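Local coordinates for protein cadherin-5 (Gallus gallus, PDB 3PPE) that mediates calcium-dependent, homophilic adhesion between endothelial cells through its extracellular cadherin domains, of which this chain holds the first two, at residues 2-14 with 88-100. Numbering follows the deposited sequence. Where two conformers were deposited one is given.
With CA (calcium ion), chain E; CA (calcium ion), chain C; CA (calcium ion), chain D.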
loop_
_atom_site.group_PDB
_atom_site.type_symbol
_atom_site.label_atom_id
_atom_site.label_comp_id
_atom_site.label_asym_id
_atom_site.label_seq_id
_atom_site.Cartn_x
_atom_site.Cartn_y
_atom_site.Cartn_z
ATOM N N TRP A 2 0.310 17.563 10.736
ATOM C CA TRP A 2 0.597 16.316 10.006
ATOM C C TRP A 2 -0.227 15.187 10.592
ATOM O O TRP A 2 -0.272 15.002 11.799
ATOM C CB TRP A 2 2.090 15.967 10.027
ATOM C CG TRP A 2 2.908 16.981 9.295
ATOM C CD1 TRP A 2 3.642 18.005 9.849
ATOM C CD2 TRP A 2 3.070 17.099 7.874
ATOM N NE1 TRP A 2 4.245 18.743 8.856
ATOM C CE2 TRP A 2 3.911 18.215 7.638
ATOM C CE3 TRP A 2 2.604 16.361 6.774
ATOM C CZ2 TRP A 2 4.293 18.606 6.348
ATOM C CZ3 TRP A 2 2.983 16.759 5.503
ATOM C CH2 TRP A 2 3.796 17.879 5.302
ATOM N N ILE A 3 -0.911 14.477 9.745
ATOM C CA ILE A 3 -1.707 13.329 10.162
ATOM C C ILE A 3 -1.048 12.018 9.744
ATOM O O ILE A 3 -0.844 11.768 8.526
ATOM C CB ILE A 3 -3.129 13.416 9.574
ATOM C CG1 ILE A 3 -3.861 14.639 10.128
ATOM C CG2 ILE A 3 -3.906 12.143 9.873
ATOM C CD1 ILE A 3 -5.170 14.934 9.431
ATOM N N TRP A 4 -0.473 11.282 10.675
ATOM C CA TRP A 4 0.294 10.085 10.359
ATOM C C TRP A 4 -0.450 8.782 10.743
ATOM O O TRP A 4 -0.121 7.726 10.234
ATOM C CB TRP A 4 1.661 10.146 11.053
ATOM C CG TRP A 4 2.648 11.073 10.408
ATOM C CD1 TRP A 4 3.117 12.263 10.919
ATOM C CD2 TRP A 4 3.320 10.884 9.149
ATOM N NE1 TRP A 4 4.032 12.819 10.042
ATOM C CE2 TRP A 4 4.165 12.001 8.950
ATOM C CE3 TRP A 4 3.286 9.880 8.169
ATOM C CZ2 TRP A 4 4.971 12.145 7.809
ATOM C CZ3 TRP A 4 4.096 10.032 7.025
ATOM C CH2 TRP A 4 4.914 11.161 6.868
ATOM N N ASN A 5 -1.436 8.861 11.633
ATOM C CA ASN A 5 -2.203 7.662 12.050
ATOM C C ASN A 5 -3.342 7.311 11.096
ATOM O O ASN A 5 -4.508 7.363 11.450
ATOM C CB ASN A 5 -2.702 7.762 13.500
ATOM C CG ASN A 5 -3.644 8.930 13.716
ATOM O OD1 ASN A 5 -3.503 10.004 13.090
ATOM N ND2 ASN A 5 -4.615 8.741 14.619
ATOM N N ARG A 6 -2.958 6.963 9.879
ATOM C CA ARG A 6 -3.849 6.735 8.774
ATOM C C ARG A 6 -3.277 5.607 7.912
ATOM O O ARG A 6 -2.060 5.479 7.769
ATOM C CB ARG A 6 -3.905 7.971 7.876
ATOM C CG ARG A 6 -4.558 9.200 8.462
ATOM C CD ARG A 6 -6.093 9.102 8.428
ATOM N NE ARG A 6 -6.735 10.271 9.023
ATOM C CZ ARG A 6 -6.889 10.485 10.337
ATOM N NH1 ARG A 6 -6.434 9.605 11.235
ATOM N NH2 ARG A 6 -7.511 11.600 10.753
ATOM N N MET A 7 -4.178 4.823 7.329
ATOM C CA MET A 7 -3.830 3.892 6.263
ATOM C C MET A 7 -4.775 4.224 5.116
ATOM O O MET A 7 -5.840 4.798 5.333
ATOM C CB MET A 7 -4.035 2.435 6.707
ATOM C CG MET A 7 -3.178 2.025 7.914
ATOM S SD MET A 7 -3.280 0.282 8.234
ATOM C CE MET A 7 -2.297 0.199 9.731
ATOM N N HIS A 8 -4.378 3.872 3.895
ATOM C CA HIS A 8 -5.165 4.185 2.697
ATOM C C HIS A 8 -5.205 2.952 1.867
ATOM O O HIS A 8 -4.203 2.278 1.680
ATOM C CB HIS A 8 -4.544 5.341 1.871
ATOM C CG HIS A 8 -4.337 6.575 2.669
ATOM N ND1 HIS A 8 -3.223 6.757 3.470
ATOM C CD2 HIS A 8 -5.133 7.653 2.871
ATOM C CE1 HIS A 8 -3.333 7.905 4.118
ATOM N NE2 HIS A 8 -4.483 8.467 3.774
ATOM N N ILE A 9 -6.398 2.669 1.392
ATOM C CA ILE A 9 -6.626 1.573 0.454
ATOM C C ILE A 9 -7.614 2.030 -0.625
ATOM O O ILE A 9 -8.622 2.655 -0.344
ATOM C CB ILE A 9 -7.107 0.270 1.151
ATOM C CG1 ILE A 9 -7.445 -0.808 0.107
ATOM C CG2 ILE A 9 -8.273 0.540 2.136
ATOM C CD1 ILE A 9 -7.588 -2.224 0.649
ATOM N N ARG A 10 -7.273 1.734 -1.873
ATOM C CA ARG A 10 -8.081 2.093 -3.024
ATOM C C ARG A 10 -9.399 1.341 -3.043
ATOM O O ARG A 10 -9.445 0.156 -2.721
ATOM C CB ARG A 10 -7.254 1.798 -4.288
ATOM C CG ARG A 10 -7.620 2.660 -5.494
ATOM C CD ARG A 10 -6.688 2.418 -6.698
ATOM N NE ARG A 10 -6.920 1.135 -7.381
ATOM C CZ ARG A 10 -6.097 0.079 -7.379
ATOM N NH1 ARG A 10 -4.939 0.099 -6.706
ATOM N NH2 ARG A 10 -6.441 -1.023 -8.055
ATOM N N GLU A 11 -10.498 2.009 -3.422
ATOM C CA GLU A 11 -11.765 1.306 -3.570
ATOM C C GLU A 11 -11.788 0.514 -4.852
ATOM O O GLU A 11 -11.017 0.795 -5.777
ATOM C CB GLU A 11 -12.955 2.281 -3.555
ATOM C CG GLU A 11 -12.907 3.267 -4.736
ATOM C CD GLU A 11 -14.234 3.958 -5.008
ATOM O OE1 GLU A 11 -15.308 3.383 -4.703
ATOM O OE2 GLU A 11 -14.192 5.082 -5.541
ATOM N N GLU A 12 -12.674 -0.489 -4.889
ATOM C CA GLU A 12 -13.018 -1.236 -6.132
ATOM C C GLU A 12 -11.835 -2.016 -6.749
ATOM O O GLU A 12 -11.726 -2.170 -7.964
ATOM C CB GLU A 12 -13.642 -0.291 -7.186
ATOM C CG GLU A 12 -14.743 0.641 -6.662
ATOM C CD GLU A 12 -16.046 -0.048 -6.260
ATOM O OE1 GLU A 12 -17.005 0.690 -5.955
ATOM O OE2 GLU A 12 -16.162 -1.290 -6.211
ATOM N N ILE A 13 -10.953 -2.503 -5.883
ATOM C CA ILE A 13 -9.793 -3.273 -6.320
ATOM C C ILE A 13 -10.207 -4.641 -6.851
ATOM O O ILE A 13 -10.902 -5.397 -6.171
ATOM C CB ILE A 13 -8.777 -3.461 -5.178
ATOM C CG1 ILE A 13 -8.204 -2.110 -4.747
ATOM C CG2 ILE A 13 -7.665 -4.406 -5.605
ATOM C CD1 ILE A 13 -7.419 -2.164 -3.453
ATOM N N ASP A 14 -9.777 -4.952 -8.069
ATOM C CA ASP A 14 -10.384 -6.028 -8.844
ATOM C C ASP A 14 -9.378 -7.139 -9.128
ATOM O O ASP A 14 -9.646 -8.045 -9.917
ATOM C CB ASP A 14 -10.955 -5.487 -10.156
ATOM C CG ASP A 14 -9.876 -5.172 -11.174
ATOM O OD1 ASP A 14 -8.697 -5.483 -10.908
ATOM O OD2 ASP A 14 -10.209 -4.613 -12.240
ATOM N N SER A 88 -4.045 2.530 20.247
ATOM C CA SER A 88 -3.759 3.649 19.342
ATOM C C SER A 88 -4.862 3.716 18.289
ATOM O O SER A 88 -5.033 2.784 17.505
ATOM C CB SER A 88 -2.388 3.461 18.681
ATOM O OG SER A 88 -2.108 4.523 17.803
ATOM N N LYS A 89 -5.643 4.794 18.322
ATOM C CA LYS A 89 -6.666 5.039 17.305
ATOM C C LYS A 89 -6.072 5.423 15.945
ATOM O O LYS A 89 -5.135 6.204 15.852
ATOM C CB LYS A 89 -7.598 6.181 17.751
ATOM C CG LYS A 89 -8.487 5.889 18.958
ATOM C CD LYS A 89 -9.489 7.065 19.171
ATOM C CE LYS A 89 -9.019 8.099 20.207
ATOM N NZ LYS A 89 -9.735 8.024 21.565
ATOM N N PHE A 90 -6.687 4.925 14.872
ATOM C CA PHE A 90 -6.254 5.260 13.533
ATOM C C PHE A 90 -7.439 5.164 12.591
ATOM O O PHE A 90 -8.501 4.613 12.942
ATOM C CB PHE A 90 -5.038 4.400 13.082
ATOM C CG PHE A 90 -5.342 2.924 12.851
ATOM C CD1 PHE A 90 -5.438 2.032 13.920
ATOM C CD2 PHE A 90 -5.496 2.441 11.555
ATOM C CE1 PHE A 90 -5.714 0.669 13.709
ATOM C CE2 PHE A 90 -5.764 1.102 11.314
ATOM C CZ PHE A 90 -5.894 0.200 12.390
ATOM N N ILE A 91 -7.269 5.699 11.390
ATOM C CA ILE A 91 -8.336 5.627 10.396
ATOM C C ILE A 91 -7.789 4.951 9.152
ATOM O O ILE A 91 -6.685 5.253 8.705
ATOM C CB ILE A 91 -8.927 7.045 10.095
ATOM C CG1 ILE A 91 -9.720 7.535 11.326
ATOM C CG2 ILE A 91 -9.784 7.033 8.809
ATOM C CD1 ILE A 91 -10.153 9.078 11.342
ATOM N N ILE A 92 -8.553 3.991 8.641
ATOM C CA ILE A 92 -8.305 3.429 7.329
ATOM C C ILE A 92 -9.187 4.246 6.362
ATOM O O ILE A 92 -10.412 4.208 6.458
ATOM C CB ILE A 92 -8.666 1.900 7.262
ATOM C CG1 ILE A 92 -7.721 1.047 8.161
ATOM C CG2 ILE A 92 -8.539 1.439 5.797
ATOM C CD1 ILE A 92 -8.180 -0.424 8.300
ATOM N N LYS A 93 -8.549 4.975 5.452
ATOM C CA LYS A 93 -9.239 5.844 4.462
ATOM C C LYS A 93 -9.385 5.078 3.168
ATOM O O LYS A 93 -8.426 4.463 2.728
ATOM C CB LYS A 93 -8.363 7.067 4.175
ATOM C CG LYS A 93 -8.263 8.036 5.343
ATOM C CD LYS A 93 -9.304 9.154 5.223
ATOM C CE LYS A 93 -9.296 10.075 6.461
ATOM N NZ LYS A 93 -10.431 11.049 6.377
ATOM N N VAL A 94 -10.575 5.102 2.554
ATOM C CA VAL A 94 -10.777 4.430 1.242
ATOM C C VAL A 94 -10.552 5.509 0.183
ATOM O O VAL A 94 -11.296 6.492 0.140
ATOM C CB VAL A 94 -12.200 3.799 1.102
ATOM C CG1 VAL A 94 -12.379 3.007 -0.255
ATOM C CG2 VAL A 94 -12.499 2.848 2.321
ATOM N N SER A 95 -9.551 5.310 -0.661
ATOM C CA SER A 95 -9.134 6.277 -1.690
ATOM C C SER A 95 -10.055 6.154 -2.892
ATOM O O SER A 95 -10.318 5.070 -3.361
ATOM C CB SER A 95 -7.694 5.995 -2.146
ATOM O OG SER A 95 -6.843 5.920 -1.012
ATOM N N ASP A 96 -10.532 7.295 -3.378
ATOM C CA ASP A 96 -11.529 7.373 -4.438
ATOM C C ASP A 96 -10.986 7.011 -5.819
ATOM O O ASP A 96 -9.949 7.517 -6.225
ATOM C CB ASP A 96 -12.049 8.825 -4.496
ATOM C CG ASP A 96 -13.299 8.968 -5.345
ATOM O OD1 ASP A 96 -13.356 9.915 -6.164
ATOM O OD2 ASP A 96 -14.238 8.154 -5.205
ATOM N N ILE A 97 -11.720 6.205 -6.574
ATOM C CA ILE A 97 -11.497 6.158 -7.998
ATOM C C ILE A 97 -12.668 6.867 -8.692
ATOM O O ILE A 97 -13.765 7.011 -8.119
ATOM C CB ILE A 97 -11.288 4.687 -8.560
ATOM C CG1 ILE A 97 -12.564 3.839 -8.520
ATOM C CG2 ILE A 97 -10.052 3.981 -7.839
ATOM C CD1 ILE A 97 -12.530 2.618 -9.507
ATOM N N ASN A 98 -12.436 7.311 -9.915
ATOM C CA ASN A 98 -13.505 7.909 -10.697
ATOM C C ASN A 98 -14.421 6.828 -11.283
ATOM O O ASN A 98 -14.204 6.331 -12.369
ATOM C CB ASN A 98 -12.954 8.831 -11.799
ATOM C CG ASN A 98 -14.043 9.745 -12.335
ATOM O OD1 ASN A 98 -14.867 10.245 -11.550
ATOM N ND2 ASN A 98 -14.113 9.915 -13.626
ATOM N N ASP A 99 -15.447 6.438 -10.542
ATOM C CA ASP A 99 -16.322 5.375 -11.004
ATOM C C ASP A 99 -17.806 5.763 -11.060
ATOM O O ASP A 99 -18.657 4.914 -11.234
ATOM C CB ASP A 99 -16.084 4.072 -10.211
ATOM C CG ASP A 99 -16.302 4.205 -8.702
ATOM O OD1 ASP A 99 -16.213 5.315 -8.106
ATOM O OD2 ASP A 99 -16.552 3.128 -8.063
ATOM N N ASN A 100 -18.096 7.063 -10.910
ATOM C CA ASN A 100 -19.440 7.580 -11.036
ATOM C C ASN A 100 -19.511 8.713 -12.047
ATOM O O ASN A 100 -18.612 9.575 -12.137
ATOM C CB ASN A 100 -20.021 8.036 -9.673
ATOM C CG ASN A 100 -20.150 6.884 -8.673
ATOM O OD1 ASN A 100 -19.192 6.556 -7.975
ATOM N ND2 ASN A 100 -21.307 6.239 -8.634
HETATM CA CA CA E . -15.535 6.726 -6.515
HETATM CA CA CA C . -17.342 3.176 -5.874
HETATM CA CA CA D . -17.071 11.133 -11.426
HETATM O O HOH W 1 -19.463 3.423 -7.099
#
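With CG wedged between its backbone N and carbonyl carbon (chi1 63°) and an extended chain beyond, Glu-11 carries its carboxylate over to Asp-99, whose CG takes the same setting. The two carboxylates, their planes 84° apart, share two calcium ions. Glu-11 OE2 binds one at 2.3 Å, together with Asp-96 OD2, Ile-97 O and Asp-99 OD1, and its anti lone pair also accepts Ile-97 N at 2.9 Å. Glu-11 OE1, Glu-12 OE1 and Asp-99 OD2 hold the other calcium. Glu-64 completes both sites, with Asp-132 at the first and Asp-62 at the second.

Upstream, the parallel pairing of strands 6-10 and 88-95 runs on at its ends into bonds from Ile-91 N to Asn-5 O (3.2 Å) and Glu-11 N to Ser-95 O (3.1 Å). A bend at chi2 (-78°) folds the Arg-6 chain back, placing its guanidinium between Ile-91 CD1 and Ile-3 CG2 on opposite faces. NH1 donates a hydrogen bond to Asn-5 O (3.0 Å), across that oxygen's plane from Ile-91 N. An alanine here would lose that bond and is likely to leave Ile-91 CD1 uncovered. On the face carrying Met-7 and Ile-92, Met-7 makes an oblique Met-aromatic contact with Phe-90, whose ring also meets Trp-4 of the second subunit, swapped across the dimer. Calcium probably offsets the crowded carboxylates, thereby stiffening the EC1-EC2 junction.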